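Long-range contacts in carboxynorspermidine decarboxylase (Campylobacter jejuni subsp. jejuni 81116, PDB 3N29), which probably catalyses the pyridoxal-5'-phosphate-dependent decarboxylation of carboxynorspermidine to norspermidine, the polyamine bound in this structure: residues A[53-58]-A[85-90]; A[59-64]-A[239-244]; A[286-291]-A[364-369]; A[342-347]-A[358-363]. All coordinates share one frame; numbering follows the deposited sequence.

In the fold
Interactions 1 and 2 lie in the beta/alpha-barrel and share helix 51-68: its first half packs on helix 85-91, its second on the loop 239-244, and the two contacts touch where Asn57 CB meets Thr242 CG2. Interactions 3 and 4 belong to the mixed beta domain, with centres about 33 to 39 Å from those of the barrel pair and only about 8 Å from each other; interaction 4 is nested in the chain loop that interaction 3 closes, and the second subunit touches both. The buried contacts differ in kind, interaction 2 being apolar and interaction 4 combining strand bonds with aromatic packing. Interactions 1 and 3 are partly buried, and interaction 1 alone has a salt bridge.

Interaction 1. Residues A[53-58]-A[85-90]; sequences KLRKNC and MKIVGE
Arg55 and Glu90 form a two-pronged salt bridge between two helices on the outside of the beta/alpha-barrel, 51-68 and 85-91, whose axes here run 9.8 Å apart at 29°. The grip is end-on: Arg55 NH1 reaches Glu90 OE1 at 3.0 Å along an almost straight N-H line (177°), while Arg55 NH2 holds Glu90 OE2 at 3.1 Å. Both oxygens lie near the guanidinium plane, but the carboxylate is turned 52° from it, so that OE1 is approached from above its own plane. Arg55 NE forms a salt bridge with Glu51, one turn earlier, and NH1 also bonds Tyr91 OH. With two carboxylates to share it, the guanidinium is held against rotation and its charge is probably well compensated. Ile87 covers one face of this group, CG2 sitting over its centre. Near the end of the second segment, Gly89 O accepts a bond from Lys112 NZ.

Beside the salt bridge the contact is apolar. Leu54 extends away from its own backbone N, which brings CD2 against both Ile87 CG2 and Val88 CG2. One turn on from Leu54, Cys58 SG rests 4.1 Å from Val88 CG2.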
loop_
_atom_site.group_PDB
_atom_site.type_symbol
_atom_site.label_atom_id
_atom_site.label_comp_id
_atom_site.label_asym_id
_atom_site.label_seq_id
_atom_site.Cartn_x
_atom_site.Cartn_y
_atom_site.Cartn_z
ATOM N N LYS A 53 23.057 -14.386 2.676
ATOM C CA LYS A 53 22.086 -14.461 3.770
ATOM C C LYS A 53 20.896 -15.285 3.402
ATOM O O LYS A 53 20.384 -16.081 4.229
ATOM C CB LYS A 53 21.606 -13.051 4.133
ATOM C CG LYS A 53 22.780 -12.110 4.529
ATOM C CD LYS A 53 23.098 -12.143 5.990
ATOM C CE LYS A 53 24.132 -10.991 6.377
ATOM N NZ LYS A 53 23.623 -9.620 5.985
ATOM N N LEU A 54 20.417 -15.136 2.165
ATOM C CA LEU A 54 19.304 -15.927 1.702
ATOM C C LEU A 54 19.687 -17.419 1.742
ATOM O O LEU A 54 18.904 -18.297 2.200
ATOM C CB LEU A 54 18.941 -15.599 0.274
ATOM C CG LEU A 54 17.835 -16.383 -0.445
ATOM C CD1 LEU A 54 16.524 -16.322 0.407
ATOM C CD2 LEU A 54 17.538 -15.997 -1.870
ATOM N N ARG A 55 20.875 -17.690 1.236
ATOM C CA ARG A 55 21.318 -19.109 1.221
ATOM C C ARG A 55 21.439 -19.732 2.610
ATOM O O ARG A 55 21.110 -20.906 2.736
ATOM C CB ARG A 55 22.606 -19.303 0.391
ATOM C CG ARG A 55 22.416 -19.254 -1.087
ATOM C CD ARG A 55 23.744 -19.487 -1.874
ATOM N NE ARG A 55 23.564 -19.413 -3.297
ATOM C CZ ARG A 55 23.096 -20.424 -4.019
ATOM N NH1 ARG A 55 22.761 -21.574 -3.425
ATOM N NH2 ARG A 55 22.986 -20.299 -5.316
ATOM N N LYS A 56 21.903 -18.982 3.595
ATOM C CA LYS A 56 21.962 -19.407 4.992
ATOM C C LYS A 56 20.581 -19.756 5.527
ATOM O O LYS A 56 20.392 -20.773 6.182
ATOM C CB LYS A 56 22.616 -18.335 5.890
ATOM C CG LYS A 56 24.167 -18.424 5.806
ATOM C CD LYS A 56 24.934 -17.442 6.690
ATOM C CE LYS A 56 26.130 -18.136 7.428
ATOM N NZ LYS A 56 26.929 -19.144 6.601
ATOM N N ASN A 57 19.590 -18.881 5.293
ATOM C CA ASN A 57 18.213 -19.238 5.647
ATOM C C ASN A 57 17.679 -20.505 4.962
ATOM O O ASN A 57 17.064 -21.338 5.592
ATOM C CB ASN A 57 17.214 -18.072 5.298
ATOM C CG ASN A 57 17.421 -16.821 6.148
ATOM O OD1 ASN A 57 18.246 -16.780 7.014
ATOM N ND2 ASN A 57 16.635 -15.782 5.869
ATOM N N CYS A 58 17.901 -20.633 3.679
ATOM C CA CYS A 58 17.454 -21.755 2.946
ATOM C C CYS A 58 18.158 -23.057 3.336
ATOM O O CYS A 58 17.479 -24.102 3.381
ATOM C CB CYS A 58 17.576 -21.521 1.474
ATOM S SG CYS A 58 16.335 -20.231 0.861
ATOM N N MET A 85 14.331 -16.575 -7.024
ATOM C CA MET A 85 13.484 -17.763 -7.049
ATOM C C MET A 85 14.292 -19.031 -7.427
ATOM O O MET A 85 14.097 -20.070 -6.853
ATOM C CB MET A 85 12.299 -17.546 -7.938
ATOM C CG MET A 85 11.295 -16.458 -7.391
ATOM S SD MET A 85 10.445 -16.967 -5.850
ATOM C CE MET A 85 9.317 -17.877 -6.706
ATOM N N LYS A 86 15.237 -18.941 -8.362
ATOM C CA LYS A 86 15.963 -20.146 -8.728
ATOM C C LYS A 86 16.866 -20.606 -7.567
ATOM O O LYS A 86 17.003 -21.846 -7.300
ATOM C CB LYS A 86 16.749 -19.936 -10.012
ATOM C CG LYS A 86 17.459 -21.210 -10.429
ATOM C CD LYS A 86 18.217 -21.104 -11.726
ATOM C CE LYS A 86 18.778 -22.523 -12.036
ATOM N NZ LYS A 86 19.081 -22.665 -13.460
ATOM N N ILE A 87 17.441 -19.629 -6.849
ATOM C CA ILE A 87 18.253 -19.932 -5.679
ATOM C C ILE A 87 17.405 -20.631 -4.624
ATOM O O ILE A 87 17.743 -21.704 -4.103
ATOM C CB ILE A 87 18.873 -18.677 -5.075
ATOM C CG1 ILE A 87 19.973 -18.147 -5.982
ATOM C CG2 ILE A 87 19.467 -18.958 -3.688
ATOM C CD1 ILE A 87 20.290 -16.700 -5.681
ATOM N N VAL A 88 16.265 -20.043 -4.327
ATOM C CA VAL A 88 15.381 -20.687 -3.336
ATOM C C VAL A 88 15.010 -22.137 -3.789
ATOM O O VAL A 88 14.943 -23.103 -2.999
ATOM C CB VAL A 88 14.164 -19.849 -3.067
ATOM C CG1 VAL A 88 13.180 -20.673 -2.185
ATOM C CG2 VAL A 88 14.552 -18.500 -2.350
ATOM N N GLY A 89 14.753 -22.311 -5.072
ATOM C CA GLY A 89 14.428 -23.693 -5.559
ATOM C C GLY A 89 15.495 -24.780 -5.438
ATOM O O GLY A 89 15.227 -25.971 -5.643
ATOM N N GLU A 90 16.703 -24.371 -5.133
ATOM C CA GLU A 90 17.806 -25.306 -4.899
ATOM C C GLU A 90 17.568 -25.986 -3.599
ATOM O O GLU A 90 18.048 -27.114 -3.354
ATOM C CB GLU A 90 19.135 -24.543 -4.797
ATOM C CG GLU A 90 19.613 -23.991 -6.092
ATOM C CD GLU A 90 20.976 -23.371 -5.967
ATOM O OE1 GLU A 90 21.805 -23.849 -5.124
ATOM O OE2 GLU A 90 21.235 -22.401 -6.684
#

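Interaction 2. Residues A[59-64]-A[239-244]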
loop_
_atom_site.group_PDB
_atom_site.type_symbol
_atom_site.label_atom_id
_atom_site.label_comp_id
_atom_site.label_asym_id
_atom_site.label_seq_id
_atom_site.Cartn_x
_atom_site.Cartn_y
_atom_site.Cartn_z
ATOM N N GLU A 59 19.437 -22.982 3.626
ATOM C CA GLU A 59 20.196 -24.155 4.137
ATOM C C GLU A 59 19.487 -24.719 5.352
ATOM O O GLU A 59 19.233 -25.925 5.446
ATOM C CB GLU A 59 21.616 -23.780 4.565
ATOM C CG GLU A 59 22.577 -23.637 3.437
ATOM C CD GLU A 59 23.968 -23.031 3.848
ATOM O OE1 GLU A 59 24.289 -22.911 5.046
ATOM O OE2 GLU A 59 24.750 -22.681 2.940
ATOM N N LEU A 60 19.145 -23.806 6.282
ATOM C CA LEU A 60 18.485 -24.143 7.517
ATOM C C LEU A 60 17.112 -24.757 7.304
ATOM O O LEU A 60 16.793 -25.773 7.935
ATOM C CB LEU A 60 18.465 -22.931 8.498
ATOM C CG LEU A 60 17.843 -23.126 9.877
ATOM C CD1 LEU A 60 18.621 -24.279 10.699
ATOM C CD2 LEU A 60 17.833 -21.804 10.691
ATOM N N LEU A 61 16.298 -24.169 6.427
ATOM C CA LEU A 61 14.975 -24.703 6.085
ATOM C C LEU A 61 15.107 -26.058 5.374
ATOM O O LEU A 61 14.303 -26.967 5.596
ATOM C CB LEU A 61 14.196 -23.723 5.168
ATOM C CG LEU A 61 13.942 -22.334 5.841
ATOM C CD1 LEU A 61 13.449 -21.350 4.811
ATOM C CD2 LEU A 61 12.940 -22.522 6.928
ATOM N N ALA A 62 16.067 -26.173 4.483
ATOM C CA ALA A 62 16.401 -27.507 3.879
ATOM C C ALA A 62 16.823 -28.546 4.944
ATOM O O ALA A 62 16.430 -29.685 4.830
ATOM C CB ALA A 62 17.474 -27.373 2.782
ATOM N N SER A 63 17.559 -28.143 5.975
ATOM C CA SER A 63 17.923 -29.003 7.115
ATOM C C SER A 63 16.695 -29.551 7.876
ATOM O O SER A 63 16.633 -30.732 8.303
ATOM C CB SER A 63 18.815 -28.256 8.086
ATOM O OG SER A 63 19.519 -29.175 8.901
ATOM N N VAL A 64 15.698 -28.693 8.086
ATOM C CA VAL A 64 14.443 -29.126 8.704
ATOM C C VAL A 64 13.781 -30.167 7.859
ATOM O O VAL A 64 13.283 -31.129 8.391
ATOM C CB VAL A 64 13.495 -27.895 8.879
ATOM C CG1 VAL A 64 12.070 -28.293 9.275
ATOM C CG2 VAL A 64 14.123 -27.049 9.891
ATOM N N HIS A 239 6.145 -19.715 11.073
ATOM C CA HIS A 239 7.203 -20.376 11.864
ATOM C C HIS A 239 8.442 -19.525 11.605
ATOM O O HIS A 239 8.923 -19.446 10.477
ATOM C CB HIS A 239 7.418 -21.812 11.364
ATOM C CG HIS A 239 6.125 -22.534 11.093
ATOM N ND1 HIS A 239 5.224 -22.796 12.083
ATOM C CD2 HIS A 239 5.516 -22.893 9.935
ATOM C CE1 HIS A 239 4.128 -23.337 11.569
ATOM N NE2 HIS A 239 4.286 -23.421 10.262
ATOM N N HIS A 240 8.961 -18.911 12.648
ATOM C CA HIS A 240 10.046 -17.932 12.518
ATOM C C HIS A 240 11.343 -18.738 12.619
ATOM O O HIS A 240 12.200 -18.475 13.476
ATOM C CB HIS A 240 9.943 -16.979 13.732
ATOM C CG HIS A 240 10.295 -15.560 13.446
ATOM N ND1 HIS A 240 10.736 -15.125 12.220
ATOM C CD2 HIS A 240 10.187 -14.446 14.220
ATOM C CE1 HIS A 240 10.928 -13.821 12.255
ATOM N NE2 HIS A 240 10.597 -13.377 13.451
ATOM N N ILE A 241 11.476 -19.697 11.734
ATOM C CA ILE A 241 12.508 -20.718 11.794
ATOM C C ILE A 241 13.916 -20.163 11.726
ATOM O O ILE A 241 14.871 -20.732 12.317
ATOM C CB ILE A 241 12.282 -21.742 10.652
ATOM C CG1 ILE A 241 10.978 -22.511 10.889
ATOM C CG2 ILE A 241 13.466 -22.794 10.586
ATOM C CD1 ILE A 241 10.481 -23.315 9.700
ATOM N N THR A 242 14.078 -19.072 11.001
ATOM C CA THR A 242 15.395 -18.540 10.752
ATOM C C THR A 242 15.742 -17.361 11.693
ATOM O O THR A 242 16.824 -16.799 11.605
ATOM C CB THR A 242 15.530 -18.063 9.306
ATOM O OG1 THR A 242 14.512 -17.084 9.032
ATOM C CG2 THR A 242 15.409 -19.232 8.365
ATOM N N LYS A 243 14.876 -17.055 12.628
ATOM C CA LYS A 243 15.196 -16.057 13.639
ATOM C C LYS A 243 16.087 -16.684 14.697
ATOM O O LYS A 243 15.929 -17.866 15.086
ATOM C CB LYS A 243 13.948 -15.515 14.307
ATOM C CG LYS A 243 14.216 -14.426 15.383
ATOM C CD LYS A 243 13.022 -13.526 15.591
ATOM C CE LYS A 243 13.052 -12.762 16.968
ATOM N NZ LYS A 243 14.389 -12.142 17.210
ATOM N N LYS A 244 17.037 -15.899 15.153
ATOM C CA LYS A 244 17.995 -16.394 16.130
ATOM C C LYS A 244 17.217 -16.805 17.375
ATOM O O LYS A 244 16.303 -16.112 17.812
ATOM C CB LYS A 244 19.091 -15.323 16.412
ATOM C CG LYS A 244 18.588 -13.992 16.975
ATOM C CD LYS A 244 19.769 -12.984 17.349
ATOM C CE LYS A 244 19.259 -11.515 17.672
ATOM N NZ LYS A 244 18.456 -10.901 16.554
#
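Where Leu61 meets Ile241, a helix passes a tight turn: residues 59-64 are regular helix, whereas 239-244 form a loop with an inverse gamma turn centred on His240 and a type I beta turn from His240 to Lys243. The turn is closed by Lys243 N bonding His240 O at 3.1 Å, and its two central residues, Ile241 and Thr242, are the ones presented to the helix. Their CA atoms lie nearest those of Leu61 and Leu60, at 7.4 Å for Leu61 with Ile241.

Leu61 CD2 fits against both branches of Ile241, 3.7 Å from CG2 and 3.8 Å from CD1, the two side chains crossing at a slant. Val64, a turn further along, adds a looser contact from its CG2 to the same Ile241 CG2. With chi1 at -178°, trans to its amide nitrogen, Leu60 sends CD2 over the turn's backbone, 3.5 Å from Ile241 O. Thr242 keeps its methyl among these leucines while OG1 bonds Ala273 O.

Leu251 of helix 248-262 also packs on Ile241 and Val64. This is apolar packing of helix 51-68 on the loop after barrel strand 232-234, whose earlier residues Gly237 and Gly238 line the pyridoxal-5'-phosphate pocket of the beta/alpha-barrel.

Interaction 3. Residues A[286-291]-A[364-369]; sequences VDIIEN and LKIGDK
Two isoleucines, Ile288 and Ile366, carry the contact, each from its own segment and each meeting mainly backbone. The Ile288 side chain turns away from its carbonyl carbon (chi1 -61°) and continues extended (chi2 -177°), which carries CD1 to 3.6 Å from Leu364 O and 4.1 Å from Leu364 CB. Nearer the backbone in the same side chain, Ile288 CG1 faces Ile366 CG1 at 4.4 Å. Ile366 adopts a similar shape; its CB leaves to the side of the strand, but its branches reach the strand backbone. Its CG2 is 3.7 Å from Val286 O, and its CD1 is 3.8 Å from Asp287 OD1, where the Asp287 and Ile366 side chains lie alongside each other, pointing the same way.

The strand is irregular just here, since a classic beta bulge sets Val286 and Asp287 against the single residue Ile297. Opposite it, residues 365-368 make a type II beta turn leading into strand 369-372 of the mixed beta domain, with Gly367 at the third position (phi 102°). Asp368 braces the turn twice: its backbone N bonds Lys365 O, and its OD2 accepts Lys365 N at 2.7 Å, from well above the carboxylate plane. Backbone bonds of Gly367 and Asp368 to Val285 join the turn to strand 279-290.

Ile288 N is buried here and has no partner in the model. Asp287 OD2, by contrast, bonds Ser140 OG of the second subunit, and Val286 packs on Phe121 of that subunit.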
loop_
_atom_site.group_PDB
_atom_site.type_symbol
_atom_site.label_atom_id
_atom_site.label_comp_id
_atom_site.label_asym_id
_atom_site.label_seq_id
_atom_site.Cartn_x
_atom_site.Cartn_y
_atom_site.Cartn_z
ATOM N N VAL A 286 18.663 13.449 0.631
ATOM C CA VAL A 286 18.526 14.441 -0.364
ATOM C C VAL A 286 18.615 15.855 0.192
ATOM O O VAL A 286 19.151 16.748 -0.440
ATOM C CB VAL A 286 17.217 14.263 -1.139
ATOM C CG1 VAL A 286 17.062 15.338 -2.266
ATOM C CG2 VAL A 286 17.185 12.789 -1.717
ATOM N N ASP A 287 18.068 16.063 1.368
ATOM C CA ASP A 287 18.121 17.374 2.018
ATOM C C ASP A 287 18.111 17.205 3.519
ATOM O O ASP A 287 17.662 16.213 3.997
ATOM C CB ASP A 287 16.942 18.236 1.581
ATOM C CG ASP A 287 17.181 19.781 1.756
ATOM O OD1 ASP A 287 18.319 20.220 1.945
ATOM O OD2 ASP A 287 16.196 20.491 1.704
ATOM N N ILE A 288 18.637 18.181 4.229
ATOM C CA ILE A 288 18.591 18.225 5.662
ATOM C C ILE A 288 18.069 19.607 6.093
ATOM O O ILE A 288 18.573 20.608 5.699
ATOM C CB ILE A 288 19.949 17.958 6.273
ATOM C CG1 ILE A 288 20.461 16.579 5.896
ATOM C CG2 ILE A 288 19.883 18.052 7.726
ATOM C CD1 ILE A 288 21.706 16.277 6.500
ATOM N N ILE A 289 17.052 19.612 6.901
ATOM C CA ILE A 289 16.470 20.843 7.338
ATOM C C ILE A 289 16.300 20.832 8.826
ATOM O O ILE A 289 16.570 19.883 9.471
ATOM C CB ILE A 289 15.173 21.162 6.648
ATOM C CG1 ILE A 289 14.093 20.240 7.131
ATOM C CG2 ILE A 289 15.320 21.065 5.172
ATOM C CD1 ILE A 289 12.810 20.570 6.694
ATOM N N GLU A 290 15.919 21.958 9.355
ATOM C CA GLU A 290 15.721 22.099 10.758
ATOM C C GLU A 290 14.339 22.640 11.129
ATOM O O GLU A 290 13.897 23.590 10.591
ATOM C CB GLU A 290 16.779 23.034 11.299
ATOM C CG GLU A 290 16.831 22.988 12.726
ATOM C CD GLU A 290 17.675 24.030 13.296
ATOM O OE1 GLU A 290 18.818 24.144 12.901
ATOM O OE2 GLU A 290 17.205 24.721 14.171
ATOM N N ASN A 291 13.688 21.998 12.062
ATOM C CA ASN A 291 12.465 22.500 12.661
ATOM C C ASN A 291 12.487 21.990 14.095
ATOM O O ASN A 291 11.919 20.992 14.402
ATOM C CB ASN A 291 11.221 22.102 11.882
ATOM C CG ASN A 291 9.961 22.751 12.409
ATOM O OD1 ASN A 291 9.979 23.436 13.398
ATOM N ND2 ASN A 291 8.863 22.478 11.762
ATOM N N LEU A 364 25.006 13.635 9.725
ATOM C CA LEU A 364 24.665 13.273 8.367
ATOM C C LEU A 364 24.991 14.390 7.405
ATOM O O LEU A 364 24.998 15.577 7.763
ATOM C CB LEU A 364 23.161 12.936 8.281
ATOM C CG LEU A 364 22.691 11.707 9.047
ATOM C CD1 LEU A 364 21.130 11.555 8.939
ATOM C CD2 LEU A 364 23.549 10.535 8.487
ATOM N N LYS A 365 25.232 14.013 6.150
ATOM C CA LYS A 365 25.403 14.990 5.110
ATOM C C LYS A 365 24.526 14.606 3.927
ATOM O O LYS A 365 24.275 13.420 3.687
ATOM C CB LYS A 365 26.849 15.007 4.611
ATOM C CG LYS A 365 27.895 15.244 5.684
ATOM C CD LYS A 365 29.283 15.290 5.092
ATOM C CE LYS A 365 30.321 14.714 6.066
ATOM N NZ LYS A 365 30.464 13.223 5.974
ATOM N N ILE A 366 24.166 15.616 3.142
ATOM C CA ILE A 366 23.490 15.364 1.893
ATOM C C ILE A 366 24.334 14.392 1.066
ATOM O O ILE A 366 25.533 14.569 0.926
ATOM C CB ILE A 366 23.197 16.666 1.118
ATOM C CG1 ILE A 366 22.122 17.461 1.915
ATOM C CG2 ILE A 366 22.809 16.324 -0.316
ATOM C CD1 ILE A 366 21.815 18.922 1.465
ATOM N N GLY A 367 23.713 13.341 0.583
ATOM C CA GLY A 367 24.376 12.360 -0.229
ATOM C C GLY A 367 24.704 11.106 0.555
ATOM O O GLY A 367 24.927 10.041 -0.040
ATOM N N ASP A 368 24.735 11.205 1.876
ATOM C CA ASP A 368 24.898 10.002 2.678
ATOM C C ASP A 368 23.822 8.927 2.411
ATOM O O ASP A 368 22.675 9.215 2.058
ATOM C CB ASP A 368 24.921 10.306 4.161
ATOM C CG ASP A 368 26.176 10.996 4.625
ATOM O OD1 ASP A 368 27.126 11.151 3.839
ATOM O OD2 ASP A 368 26.150 11.468 5.790
ATOM N N LYS A 369 24.216 7.665 2.573
ATOM C CA LYS A 369 23.306 6.555 2.347
ATOM C C LYS A 369 22.770 6.143 3.739
ATOM O O LYS A 369 23.578 5.951 4.707
ATOM C CB LYS A 369 24.031 5.389 1.726
ATOM C CG LYS A 369 24.730 5.683 0.399
ATOM C CD LYS A 369 23.761 5.624 -0.727
ATOM C CE LYS A 369 24.411 5.324 -2.028
ATOM N NZ LYS A 369 25.353 6.400 -2.427
#

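Interaction 4. Residues A[342-347]-A[358-363]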
loop_
_atom_site.group_PDB
_atom_site.type_symbol
_atom_site.label_atom_id
_atom_site.label_comp_id
_atom_site.label_asym_id
_atom_site.label_seq_id
_atom_site.Cartn_x
_atom_site.Cartn_y
_atom_site.Cartn_z
ATOM N N TYR A 342 18.578 12.634 14.508
ATOM C CA TYR A 342 17.827 13.115 13.344
ATOM C C TYR A 342 16.440 12.425 13.210
ATOM O O TYR A 342 16.311 11.186 13.461
ATOM C CB TYR A 342 18.623 12.773 12.100
ATOM C CG TYR A 342 19.911 13.543 11.894
ATOM C CD1 TYR A 342 19.940 14.678 11.112
ATOM C CD2 TYR A 342 21.094 13.081 12.429
ATOM C CE1 TYR A 342 21.119 15.397 10.901
ATOM C CE2 TYR A 342 22.271 13.755 12.238
ATOM C CZ TYR A 342 22.272 14.931 11.484
ATOM O OH TYR A 342 23.442 15.541 11.304
ATOM N N LEU A 343 15.438 13.191 12.807
ATOM C CA LEU A 343 14.197 12.642 12.239
ATOM C C LEU A 343 14.514 12.211 10.787
ATOM O O LEU A 343 15.043 12.992 10.000
ATOM C CB LEU A 343 13.065 13.666 12.264
ATOM C CG LEU A 343 12.370 13.887 13.605
ATOM C CD1 LEU A 343 11.300 15.070 13.473
ATOM C CD2 LEU A 343 11.726 12.563 14.035
ATOM N N LEU A 344 14.282 10.954 10.459
ATOM C CA LEU A 344 14.410 10.472 9.071
ATOM C C LEU A 344 13.023 10.449 8.463
ATOM O O LEU A 344 12.070 9.952 9.123
ATOM C CB LEU A 344 14.949 9.056 9.063
ATOM C CG LEU A 344 16.357 8.873 9.612
ATOM C CD1 LEU A 344 16.791 7.396 9.389
ATOM C CD2 LEU A 344 17.418 9.839 9.072
ATOM N N THR A 345 12.890 11.073 7.298
ATOM C CA THR A 345 11.612 11.292 6.721
ATOM C C THR A 345 11.650 11.010 5.240
ATOM O O THR A 345 12.729 10.968 4.653
ATOM C CB THR A 345 11.190 12.738 6.961
ATOM O OG1 THR A 345 12.015 13.677 6.282
ATOM C CG2 THR A 345 11.237 13.111 8.529
ATOM N N GLY A 346 10.471 10.942 4.626
ATOM C CA GLY A 346 10.332 10.516 3.240
ATOM C C GLY A 346 10.069 11.629 2.255
ATOM O O GLY A 346 9.878 12.761 2.605
ATOM N N ASN A 347 9.935 11.222 1.011
ATOM C CA ASN A 347 9.805 12.105 -0.159
ATOM C C ASN A 347 8.380 12.231 -0.748
ATOM O O ASN A 347 8.193 12.927 -1.770
ATOM C CB ASN A 347 10.803 11.782 -1.268
ATOM C CG ASN A 347 10.653 10.415 -1.840
ATOM O OD1 ASN A 347 9.910 9.552 -1.295
ATOM N ND2 ASN A 347 11.397 10.153 -2.922
ATOM N N TYR A 358 16.349 8.920 15.089
ATOM C CA TYR A 358 17.457 8.001 15.260
ATOM C C TYR A 358 18.724 8.750 15.646
ATOM O O TYR A 358 18.907 9.951 15.293
ATOM C CB TYR A 358 17.730 7.262 13.934
ATOM C CG TYR A 358 16.600 6.432 13.338
ATOM C CD1 TYR A 358 16.613 5.057 13.422
ATOM C CD2 TYR A 358 15.512 7.036 12.675
ATOM C CE1 TYR A 358 15.605 4.292 12.859
ATOM C CE2 TYR A 358 14.465 6.241 12.094
ATOM C CZ TYR A 358 14.527 4.881 12.198
ATOM O OH TYR A 358 13.543 4.109 11.615
ATOM N N ALA A 359 19.594 8.036 16.360
ATOM C CA ALA A 359 20.824 8.535 16.859
ATOM C C ALA A 359 21.918 7.919 16.006
ATOM O O ALA A 359 21.927 6.676 15.836
ATOM C CB ALA A 359 21.039 8.096 18.297
ATOM N N PHE A 360 22.804 8.790 15.512
ATOM C CA PHE A 360 23.999 8.408 14.752
ATOM C C PHE A 360 25.280 8.849 15.492
ATOM O O PHE A 360 25.219 9.775 16.323
ATOM C CB PHE A 360 23.965 9.066 13.360
ATOM C CG PHE A 360 22.821 8.616 12.479
ATOM C CD1 PHE A 360 23.013 7.629 11.506
ATOM C CD2 PHE A 360 21.563 9.194 12.583
ATOM C CE1 PHE A 360 21.985 7.239 10.644
ATOM C CE2 PHE A 360 20.525 8.771 11.756
ATOM C CZ PHE A 360 20.719 7.796 10.805
ATOM N N ASP A 361 26.414 8.198 15.168
ATOM C CA ASP A 361 27.764 8.548 15.683
ATOM C C ASP A 361 28.407 9.770 15.052
ATOM O O ASP A 361 29.420 10.257 15.547
ATOM C CB ASP A 361 28.752 7.430 15.340
ATOM C CG ASP A 361 28.624 6.266 16.242
ATOM O OD1 ASP A 361 27.716 6.263 17.103
ATOM O OD2 ASP A 361 29.461 5.350 16.119
ATOM N N LYS A 362 27.887 10.215 13.921
ATOM C CA LYS A 362 28.422 11.412 13.263
ATOM C C LYS A 362 27.306 12.145 12.534
ATOM O O LYS A 362 26.236 11.569 12.330
ATOM C CB LYS A 362 29.517 10.996 12.278
ATOM C CG LYS A 362 29.127 9.818 11.429
ATOM C CD LYS A 362 30.004 9.694 10.141
ATOM C CE LYS A 362 29.199 8.980 9.024
ATOM N NZ LYS A 362 29.907 9.031 7.681
ATOM N N LYS A 363 27.517 13.409 12.193
ATOM C CA LYS A 363 26.493 14.168 11.518
ATOM C C LYS A 363 26.252 13.574 10.165
ATOM O O LYS A 363 27.154 13.053 9.543
ATOM C CB LYS A 363 26.886 15.641 11.327
ATOM C CG LYS A 363 26.945 16.375 12.628
ATOM C CD LYS A 363 27.532 17.789 12.441
ATOM C CE LYS A 363 27.393 18.560 13.712
ATOM N NZ LYS A 363 25.987 18.961 13.907
#
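Tyr342 N donates to Tyr358 O at 2.8 Å, and Tyr358 N returns a bond of 2.8 Å to Tyr342 O, making the two residues an antiparallel hydrogen-bonded pair. The pair joins the hairpin strands 340-345 and 354-360, whose short segments here make 117° between their directions, well short of antiparallel.

Leu344 CD1 lies over one face of the Tyr358 ring, 4.0 Å from its centroid, in a CH-pi contact; its closest ring atom is Tyr358 CD2 at 3.5 Å. The same methyl sits at the edge of Phe360, near CZ. The Leu344 side chain crosses the tyrosine at about a right angle. Tyr342 in turn brings its CD2 to 3.9 Å from Phe360 CD2, and its OH lies 3.4 Å from Lys363 CB.

Both phenol groups have polar partners beyond the pair: Tyr342 OH bonds Leu364 N, and Tyr358 OH bonds Ser316 O. The buried tyrosines thus satisfy their hydroxyls while their rings pack with carbon: Tyr342 holds the chain as it leaves strand 354-360, and Tyr358 links the hairpin to the carbonyl of Ser316.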